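Local coordinates for protein lovastatin nonaketide synthase mokA (Monascus pilosus, PDB 6AD3) that catalyses, as a multidomain synthase of which this chain is the condensation domain, the iterative nine-step assembly of the polyketide that leads to lovastatin (monacolin K), at residues G103-G108 with G167-Y172; L119-R124 with S224-G229; A304-D309 with S502-L507. The protein carries 1 engineered substitution. One frame throughout, in Å; residues are numbered along the deposited sequence.

Interaction 1 (G103-G108 with G167-Y172)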
loop_
_atom_site.group_PDB
_atom_site.type_symbol
_atom_site.label_atom_id
_atom_site.label_comp_id
_atom_site.label_asym_id
_atom_site.label_seq_id
_atom_site.Cartn_x
_atom_site.Cartn_y
_atom_site.Cartn_z
ATOM N N GLY A 103 -7.307 -11.438 3.356
ATOM C CA GLY A 103 -8.296 -12.523 3.425
ATOM C C GLY A 103 -9.636 -12.100 2.820
ATOM O O GLY A 103 -10.107 -11.011 3.075
ATOM N N MET A 104 -10.167 -12.896 1.919
ATOM C CA MET A 104 -11.449 -12.633 1.342
ATOM C C MET A 104 -12.442 -13.724 1.749
ATOM O O MET A 104 -12.334 -14.884 1.312
ATOM C CB MET A 104 -11.362 -12.534 -0.166
ATOM C CG MET A 104 -12.676 -12.019 -0.792
ATOM S SD MET A 104 -13.284 -10.363 -0.251
ATOM C CE MET A 104 -12.204 -9.270 -1.176
ATOM N N PHE A 105 -13.415 -13.325 2.541
ATOM C CA PHE A 105 -14.544 -14.208 2.898
ATOM C C PHE A 105 -15.431 -14.359 1.684
ATOM O O PHE A 105 -15.775 -13.365 1.035
ATOM C CB PHE A 105 -15.346 -13.610 4.053
ATOM C CG PHE A 105 -14.662 -13.684 5.357
ATOM C CD1 PHE A 105 -14.578 -14.875 6.035
ATOM C CD2 PHE A 105 -14.068 -12.556 5.913
ATOM C CE1 PHE A 105 -13.979 -14.939 7.285
ATOM C CE2 PHE A 105 -13.377 -12.636 7.097
ATOM C CZ PHE A 105 -13.417 -13.799 7.837
ATOM N N MET A 106 -15.772 -15.601 1.338
ATOM C CA MET A 106 -16.680 -15.856 0.237
ATOM C C MET A 106 -17.580 -17.026 0.523
ATOM O O MET A 106 -17.204 -17.943 1.251
ATOM C CB MET A 106 -15.954 -16.054 -1.119
ATOM C CG MET A 106 -14.743 -16.970 -1.144
ATOM S SD MET A 106 -13.639 -16.625 -2.570
ATOM C CE MET A 106 -12.861 -15.143 -2.054
ATOM N N THR A 107 -18.754 -17.001 -0.090
ATOM C CA THR A 107 -19.791 -17.963 0.213
ATOM C C THR A 107 -20.267 -18.600 -1.084
ATOM O O THR A 107 -20.681 -17.901 -1.983
ATOM C CB THR A 107 -21.003 -17.330 0.923
ATOM O OG1 THR A 107 -20.595 -16.722 2.154
ATOM C CG2 THR A 107 -22.053 -18.400 1.230
ATOM N N GLY A 108 -20.153 -19.914 -1.194
ATOM C CA GLY A 108 -20.545 -20.579 -2.404
ATOM C C GLY A 108 -19.578 -21.651 -2.810
ATOM O O GLY A 108 -18.448 -21.707 -2.309
ATOM N N GLY A 167 -12.289 -20.634 13.494
ATOM C CA GLY A 167 -11.132 -21.400 13.013
ATOM C C GLY A 167 -10.408 -20.757 11.824
ATOM O O GLY A 167 -9.173 -20.774 11.752
ATOM N N ALA A 168 -11.177 -20.319 10.836
ATOM C CA ALA A 168 -10.630 -19.617 9.679
ATOM C C ALA A 168 -9.873 -18.344 10.100
ATOM O O ALA A 168 -8.741 -18.125 9.656
ATOM C CB ALA A 168 -11.716 -19.282 8.691
ATOM N N GLU A 169 -10.470 -17.548 10.986
ATOM C CA GLU A 169 -9.851 -16.323 11.447
ATOM C C GLU A 169 -8.568 -16.626 12.211
ATOM O O GLU A 169 -7.542 -15.949 12.050
ATOM C CB GLU A 169 -10.820 -15.491 12.300
ATOM C CG GLU A 169 -11.896 -14.815 11.486
ATOM C CD GLU A 169 -12.827 -13.933 12.332
ATOM O OE1 GLU A 169 -12.335 -13.288 13.261
ATOM O OE2 GLU A 169 -13.998 -13.749 11.960
ATOM N N GLU A 170 -8.569 -17.708 12.958
ATOM C CA GLU A 170 -7.370 -18.108 13.669
ATOM C C GLU A 170 -6.243 -18.438 12.677
ATOM O O GLU A 170 -5.092 -18.031 12.867
ATOM C CB GLU A 170 -7.685 -19.301 14.592
ATOM C CG GLU A 170 -6.483 -19.835 15.316
ATOM C CD GLU A 170 -6.817 -21.029 16.207
ATOM O OE1 GLU A 170 -6.154 -22.081 16.058
ATOM O OE2 GLU A 170 -7.748 -20.916 17.030
ATOM N N GLY A 171 -6.581 -19.170 11.626
ATOM C CA GLY A 171 -5.617 -19.493 10.589
ATOM C C GLY A 171 -5.064 -18.215 9.945
ATOM O O GLY A 171 -3.892 -18.131 9.633
ATOM N N TYR A 172 -5.961 -17.293 9.637
ATOM C CA TYR A 172 -5.575 -15.991 9.064
ATOM C C TYR A 172 -4.530 -15.282 9.919
ATOM O O TYR A 172 -3.495 -14.881 9.427
ATOM C CB TYR A 172 -6.817 -15.118 8.863
ATOM C CG TYR A 172 -6.479 -13.696 8.446
ATOM C CD1 TYR A 172 -6.310 -13.356 7.093
ATOM C CD2 TYR A 172 -6.238 -12.715 9.398
ATOM C CE1 TYR A 172 -5.990 -12.059 6.708
ATOM C CE2 TYR A 172 -5.880 -11.413 9.006
ATOM C CZ TYR A 172 -5.730 -11.112 7.665
ATOM O OH TYR A 172 -5.417 -9.807 7.271
#
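Two kinds of contact join Phe105 and Gly103 of strand 100-107 to Glu169 and Tyr172 of helix 165-176: an aliphatic approach to a ring edge, and a ring laid against backbone. In the first, the Phe105 ring reaches out from the strand and its CZ meets CG of Glu169 at 4.1 Å, the methylene coming in at the ring edge, near its plane. The two side chains cross at about a right angle, and the carboxylate is turned 72° from the ring. Its OE2 forms a salt bridge with Arg165, which also makes a cation-pi contact with Phe105, so that one arginine ties acid and ring together.

In the second, a first torsion of 173° sets the Tyr172 ring opposite its own amide nitrogen and carries it off the helix toward the strand. CE1 then lies 3.7 Å from Gly103 N and 4.0 Å from Gly103 CA, an oblique approach made possible because the glycine has no side chain in the way. The phenol oxygen is hydrogen-bonded to Thr101 O and Thr460 OG1, which anchors the far end of the ring to two adjacent strands.

Met104 and Met106 alternate with these residues and meet Phe220 of helix 213-227. Such layering, with helices on both faces of a mixed sheet, is typical of the chloramphenicol acetyltransferase-like lobes of condensation domains.

Interaction 2 (L119-R124 with S224-G229)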
loop_
_atom_site.group_PDB
_atom_site.type_symbol
_atom_site.label_atom_id
_atom_site.label_comp_id
_atom_site.label_asym_id
_atom_site.label_seq_id
_atom_site.Cartn_x
_atom_site.Cartn_y
_atom_site.Cartn_z
ATOM N N LEU A 119 -4.477 -22.275 -8.928
ATOM C CA LEU A 119 -3.481 -21.498 -8.218
ATOM C C LEU A 119 -2.072 -22.033 -8.489
ATOM O O LEU A 119 -1.149 -21.260 -8.677
ATOM C CB LEU A 119 -3.768 -21.466 -6.708
ATOM C CG LEU A 119 -5.053 -20.711 -6.301
ATOM C CD1 LEU A 119 -5.511 -21.040 -4.899
ATOM C CD2 LEU A 119 -4.821 -19.209 -6.465
ATOM N N ARG A 120 -1.925 -23.348 -8.655
ATOM C CA ARG A 120 -0.623 -23.883 -9.055
ATOM C C ARG A 120 -0.146 -23.343 -10.417
ATOM O O ARG A 120 1.042 -23.096 -10.619
ATOM C CB ARG A 120 -0.621 -25.438 -9.018
ATOM C CG ARG A 120 -0.553 -25.981 -7.602
ATOM C CD ARG A 120 -0.286 -27.494 -7.575
ATOM N NE ARG A 120 -1.118 -28.244 -8.510
ATOM C CZ ARG A 120 -2.309 -28.762 -8.218
ATOM N NH1 ARG A 120 -2.775 -28.721 -6.978
ATOM N NH2 ARG A 120 -2.989 -29.413 -9.149
ATOM N N ALA A 121 -1.089 -23.109 -11.323
ATOM C CA ALA A 121 -0.778 -22.599 -12.650
ATOM C C ALA A 121 -0.383 -21.139 -12.597
ATOM O O ALA A 121 0.550 -20.739 -13.298
ATOM C CB ALA A 121 -1.953 -22.805 -13.601
ATOM N N VAL A 122 -0.966 -20.390 -11.654
ATOM C CA VAL A 122 -0.565 -18.998 -11.421
ATOM C C VAL A 122 0.857 -18.959 -10.896
ATOM O O VAL A 122 1.693 -18.188 -11.414
ATOM C CB VAL A 122 -1.504 -18.269 -10.426
ATOM C CG1 VAL A 122 -0.973 -16.901 -10.089
ATOM C CG2 VAL A 122 -2.917 -18.162 -10.978
ATOM N N LEU A 123 1.177 -19.865 -9.964
ATOM C CA LEU A 123 2.539 -19.965 -9.446
ATOM C C LEU A 123 3.570 -20.277 -10.546
ATOM O O LEU A 123 4.664 -19.737 -10.551
ATOM C CB LEU A 123 2.603 -20.996 -8.330
ATOM C CG LEU A 123 1.907 -20.687 -7.012
ATOM C CD1 LEU A 123 2.130 -21.831 -6.032
ATOM C CD2 LEU A 123 2.369 -19.383 -6.370
ATOM N N ARG A 124 3.238 -21.217 -11.426
ATOM C CA ARG A 124 4.093 -21.581 -12.538
ATOM C C ARG A 124 4.262 -20.473 -13.580
ATOM O O ARG A 124 5.371 -20.296 -14.129
ATOM C CB ARG A 124 3.528 -22.814 -13.227
ATOM C CG ARG A 124 4.205 -23.186 -14.507
ATOM C CD ARG A 124 3.856 -24.636 -14.865
ATOM N NE ARG A 124 2.421 -24.909 -14.690
ATOM C CZ ARG A 124 1.875 -25.580 -13.662
ATOM N NH1 ARG A 124 2.627 -26.103 -12.688
ATOM N NH2 ARG A 124 0.561 -25.727 -13.615
ATOM N N SER A 224 -9.526 -17.091 -10.958
ATOM C CA SER A 224 -10.930 -17.171 -11.333
ATOM C C SER A 224 -11.073 -17.639 -12.775
ATOM O O SER A 224 -11.903 -18.529 -13.078
ATOM C CB SER A 224 -11.595 -15.799 -11.184
ATOM O OG SER A 224 -12.970 -15.837 -11.597
ATOM N N GLN A 225 -10.358 -16.970 -13.673
ATOM C CA GLN A 225 -10.455 -17.314 -15.091
ATOM C C GLN A 225 -10.013 -18.749 -15.312
ATOM O O GLN A 225 -10.672 -19.504 -16.024
ATOM C CB GLN A 225 -9.612 -16.376 -15.930
ATOM C CG GLN A 225 -10.218 -15.017 -16.100
ATOM C CD GLN A 225 -9.363 -14.145 -16.925
ATOM O OE1 GLN A 225 -9.563 -14.028 -18.143
ATOM N NE2 GLN A 225 -8.343 -13.591 -16.303
ATOM N N LEU A 226 -8.895 -19.146 -14.692
ATOM C CA LEU A 226 -8.379 -20.508 -14.888
ATOM C C LEU A 226 -9.344 -21.542 -14.344
ATOM O O LEU A 226 -9.691 -22.505 -15.026
ATOM C CB LEU A 226 -7.036 -20.689 -14.222
ATOM C CG LEU A 226 -5.858 -20.054 -14.955
ATOM C CD1 LEU A 226 -4.680 -19.890 -14.040
ATOM C CD2 LEU A 226 -5.464 -20.820 -16.209
ATOM N N TYR A 227 -9.883 -21.269 -13.166
ATOM C CA TYR A 227 -10.901 -22.130 -12.587
ATOM C C TYR A 227 -12.085 -22.282 -13.543
ATOM O O TYR A 227 -12.650 -23.370 -13.680
ATOM C CB TYR A 227 -11.363 -21.557 -11.257
ATOM C CG TYR A 227 -12.398 -22.391 -10.523
ATOM C CD1 TYR A 227 -13.742 -22.302 -10.829
ATOM C CD2 TYR A 227 -12.025 -23.201 -9.478
ATOM C CE1 TYR A 227 -14.694 -23.048 -10.125
ATOM C CE2 TYR A 227 -12.944 -23.948 -8.775
ATOM C CZ TYR A 227 -14.284 -23.845 -9.070
ATOM O OH TYR A 227 -15.205 -24.607 -8.353
ATOM N N GLY A 228 -12.472 -21.192 -14.171
ATOM C CA GLY A 228 -13.588 -21.204 -15.119
ATOM C C GLY A 228 -13.232 -21.698 -16.507
ATOM O O GLY A 228 -14.009 -21.549 -17.411
ATOM N N GLY A 229 -12.044 -22.259 -16.669
ATOM C CA GLY A 229 -11.632 -22.880 -17.930
ATOM C C GLY A 229 -11.157 -21.916 -19.028
ATOM O O GLY A 229 -11.086 -22.297 -20.180
#
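The carbonyl oxygen of Leu226, the residue that meets Ala121 and Val122, accepts the amide of Gly229 in a bond of 2.9 Å from Gly229 N to Leu226 O. This bond belongs to a Schellman motif: Gly229 takes the positive phi of the C-prime position, and Val230 N turns back to Gln225 O. Helix 213-227 is thereby closed just after the leucine that carries the contact, a worked example of a helix end fixed close to a packing residue.

Across the interface itself the chemistry is purely apolar. Leu226 points toward helix 112-125 and sends a single methyl, CD1, to two neighbours at once. It lies 3.9 Å from Val122 CG2 and 4.0 Å from Ala121 CB, distances of ordinary van der Waals packing. With chi1 at -76° the leucine's CG stands opposite its carbonyl carbon, and the nearly extended second torsion (chi2 162°) carries CD1 outward from the helix to the partner surface. Ala121 faces it directly with its short CB. Val122 sits to the flank and offers CG2, the branch that lies beside its backbone N, while its axis runs slantwise to that of Leu226. Ala121 CA and Leu226 CA are 8.2 Å apart, a closeness consistent with the small alanine side chain, and 97 Å² is buried between the segments.

Neighbouring elements widen this modest touch. Leu226 also rests on Leu232 in the loop beyond its helix, and Val122 on Phe129 and on Glu222, one turn earlier in helix 213-227. Arg114 of helix 112-125 binds Tyr227 O and makes a cation-pi contact with the Tyr227 ring, while Leu119 and Leu123 press against strand 157-161.

Interaction 3 (A304-D309 with S502-L507); sequences AIARLD and SYISIL
Leu308 and Ile504 bury the larger part of the surface in this contact, and Leu507 adds a smaller share. Leu308 follows directly on the strand, and the placing of its CG anti to the backbone N (chi1 -174°) brings the isobutyl end nearer the helix than its first bond alone would suggest. Its CD1 is the working methyl: it meets Ile504 CG2 at 4.1 Å and Leu507 CD1 at 4.2 Å, and so bridges two residues that lie on adjacent turns of helix 495-512.

Ile504 uses both of its branches. The short one, CG2, takes the leucine methyl, and the two side chains run past each other in opposite directions. The long one, with CG1 anti to the carbonyl carbon (chi1 -71°), ends in CD1, which reaches Ala306 CB at 4.1 Å on the strand proper. One isoleucine thus spans a strand alanine and the leucine two residues on, whose end turns in toward the helix.

Leu507 points toward the strand and crosses Leu308 at a slant. Its CD1 is shared, lying also 3.5 Å above one face of the Tyr503 ring, toward the rim, within the same helix.

Strand 301-307 is an outermost strand of the six-stranded mixed sheet, paired with strand 481-487, and helix 495-512 lies against it. Helix 327-343 borders the contact, Tyr331 touching Leu308 just past the strand and Ala334 touching Leu507. Just beyond the contact Asp309 caps helix 310-322 through Val312 N.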
loop_
_atom_site.group_PDB
_atom_site.type_symbol
_atom_site.label_atom_id
_atom_site.label_comp_id
_atom_site.label_asym_id
_atom_site.label_seq_id
_atom_site.Cartn_x
_atom_site.Cartn_y
_atom_site.Cartn_z
ATOM N N ALA A 304 -8.520 2.240 12.805
ATOM C CA ALA A 304 -9.974 2.210 12.829
ATOM C C ALA A 304 -10.477 2.225 11.392
ATOM O O ALA A 304 -9.829 2.774 10.488
ATOM C CB ALA A 304 -10.511 3.402 13.618
ATOM N N ILE A 305 -11.611 1.586 11.177
ATOM C CA ILE A 305 -12.160 1.412 9.841
ATOM C C ILE A 305 -13.625 1.804 9.839
ATOM O O ILE A 305 -14.349 1.488 10.789
ATOM C CB ILE A 305 -12.099 -0.076 9.407
ATOM C CG1 ILE A 305 -10.667 -0.514 9.193
ATOM C CG2 ILE A 305 -12.831 -0.298 8.116
ATOM C CD1 ILE A 305 -10.520 -2.005 8.977
ATOM N N ALA A 306 -14.048 2.506 8.794
ATOM C CA ALA A 306 -15.496 2.836 8.610
ATOM C C ALA A 306 -15.899 2.890 7.154
ATOM O O ALA A 306 -15.106 3.208 6.288
ATOM C CB ALA A 306 -15.828 4.145 9.268
ATOM N N ARG A 307 -17.166 2.580 6.898
ATOM C CA ARG A 307 -17.793 2.818 5.614
ATOM C C ARG A 307 -18.349 4.201 5.566
ATOM O O ARG A 307 -19.045 4.636 6.500
ATOM C CB ARG A 307 -18.995 1.900 5.456
ATOM C CG ARG A 307 -18.636 0.528 5.170
ATOM C CD ARG A 307 -18.606 0.259 3.694
ATOM N NE ARG A 307 -18.262 -1.126 3.600
ATOM C CZ ARG A 307 -17.492 -1.664 2.690
ATOM N NH1 ARG A 307 -17.231 -1.035 1.567
ATOM N NH2 ARG A 307 -17.186 -2.936 2.813
ATOM N N LEU A 308 -18.189 4.837 4.424
ATOM C CA LEU A 308 -18.705 6.177 4.229
ATOM C C LEU A 308 -20.163 6.068 3.797
ATOM O O LEU A 308 -20.514 5.183 3.019
ATOM C CB LEU A 308 -17.899 6.895 3.162
ATOM C CG LEU A 308 -18.226 8.349 2.928
ATOM C CD1 LEU A 308 -17.897 9.218 4.138
ATOM C CD2 LEU A 308 -17.498 8.852 1.683
ATOM N N ASP A 309 -20.996 6.934 4.382
ATOM C CA ASP A 309 -22.398 7.120 3.983
ATOM C C ASP A 309 -22.521 7.244 2.466
ATOM O O ASP A 309 -21.833 8.051 1.857
ATOM C CB ASP A 309 -22.923 8.390 4.654
ATOM C CG ASP A 309 -24.367 8.699 4.283
ATOM O OD1 ASP A 309 -25.267 8.207 4.961
ATOM O OD2 ASP A 309 -24.580 9.529 3.411
ATOM N N SER A 502 -13.598 12.785 12.476
ATOM C CA SER A 502 -13.361 14.165 11.998
ATOM C C SER A 502 -13.245 14.263 10.482
ATOM O O SER A 502 -13.726 15.210 9.862
ATOM C CB SER A 502 -12.130 14.774 12.666
ATOM O OG SER A 502 -12.397 15.002 14.034
ATOM N N TYR A 503 -12.652 13.236 9.877
ATOM C CA TYR A 503 -12.491 13.190 8.443
ATOM C C TYR A 503 -13.836 12.992 7.754
ATOM O O TYR A 503 -14.168 13.704 6.793
ATOM C CB TYR A 503 -11.503 12.072 8.084
ATOM C CG TYR A 503 -11.220 11.967 6.603
ATOM C CD1 TYR A 503 -10.661 13.034 5.895
ATOM C CD2 TYR A 503 -11.484 10.799 5.920
ATOM C CE1 TYR A 503 -10.408 12.949 4.535
ATOM C CE2 TYR A 503 -11.271 10.710 4.544
ATOM C CZ TYR A 503 -10.702 11.781 3.867
ATOM O OH TYR A 503 -10.506 11.701 2.505
ATOM N N ILE A 504 -14.644 12.087 8.272
ATOM C CA ILE A 504 -15.971 11.868 7.710
ATOM C C ILE A 504 -16.817 13.137 7.831
ATOM O O ILE A 504 -17.508 13.571 6.860
ATOM C CB ILE A 504 -16.667 10.667 8.375
ATOM C CG1 ILE A 504 -15.969 9.379 7.916
ATOM C CG2 ILE A 504 -18.156 10.624 8.025
ATOM C CD1 ILE A 504 -16.362 8.158 8.711
ATOM N N SER A 505 -16.727 13.782 8.985
ATOM C CA SER A 505 -17.397 15.084 9.164
ATOM C C SER A 505 -16.973 16.126 8.133
ATOM O O SER A 505 -17.815 16.848 7.547
ATOM C CB SER A 505 -17.208 15.598 10.611
ATOM O OG SER A 505 -17.902 14.751 11.535
ATOM N N ILE A 506 -15.687 16.216 7.880
ATOM C CA ILE A 506 -15.170 17.222 6.973
ATOM C C ILE A 506 -15.547 16.906 5.524
ATOM O O ILE A 506 -15.873 17.811 4.760
ATOM C CB ILE A 506 -13.619 17.451 7.177
ATOM C CG1 ILE A 506 -13.315 18.946 7.225
ATOM C CG2 ILE A 506 -12.796 16.761 6.127
ATOM C CD1 ILE A 506 -11.828 19.296 7.303
ATOM N N LEU A 507 -15.598 15.616 5.166
ATOM C CA LEU A 507 -16.072 15.199 3.848
ATOM C C LEU A 507 -17.534 15.526 3.686
ATOM O O LEU A 507 -17.950 16.039 2.661
ATOM C CB LEU A 507 -15.935 13.684 3.665
ATOM C CG LEU A 507 -14.504 13.147 3.519
ATOM C CD1 LEU A 507 -14.548 11.619 3.618
ATOM C CD2 LEU A 507 -13.869 13.574 2.211
#

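How the interactions relate
Each of the three contacts sets a helix against another element, but in different places. Interaction 1 lies deepest, three of its four touching residues being buried, although interaction 3 buries slightly more area between its segments; it alone brings aromatic rings to the interface. Interactions 2 and 3 are partly buried and wholly aliphatic across their interfaces, the first between two helices and the second between a strand and a helix. Interactions 1 and 2 belong to the same layered region: strand 100-107 leads into helix 112-125, helix 213-227 touches that strand's other side, and their centres lie 20 Å apart. Interaction 3, built on a separate sheet, has its centre 26 Å from that of interaction 1 and 38 Å from that of interaction 2.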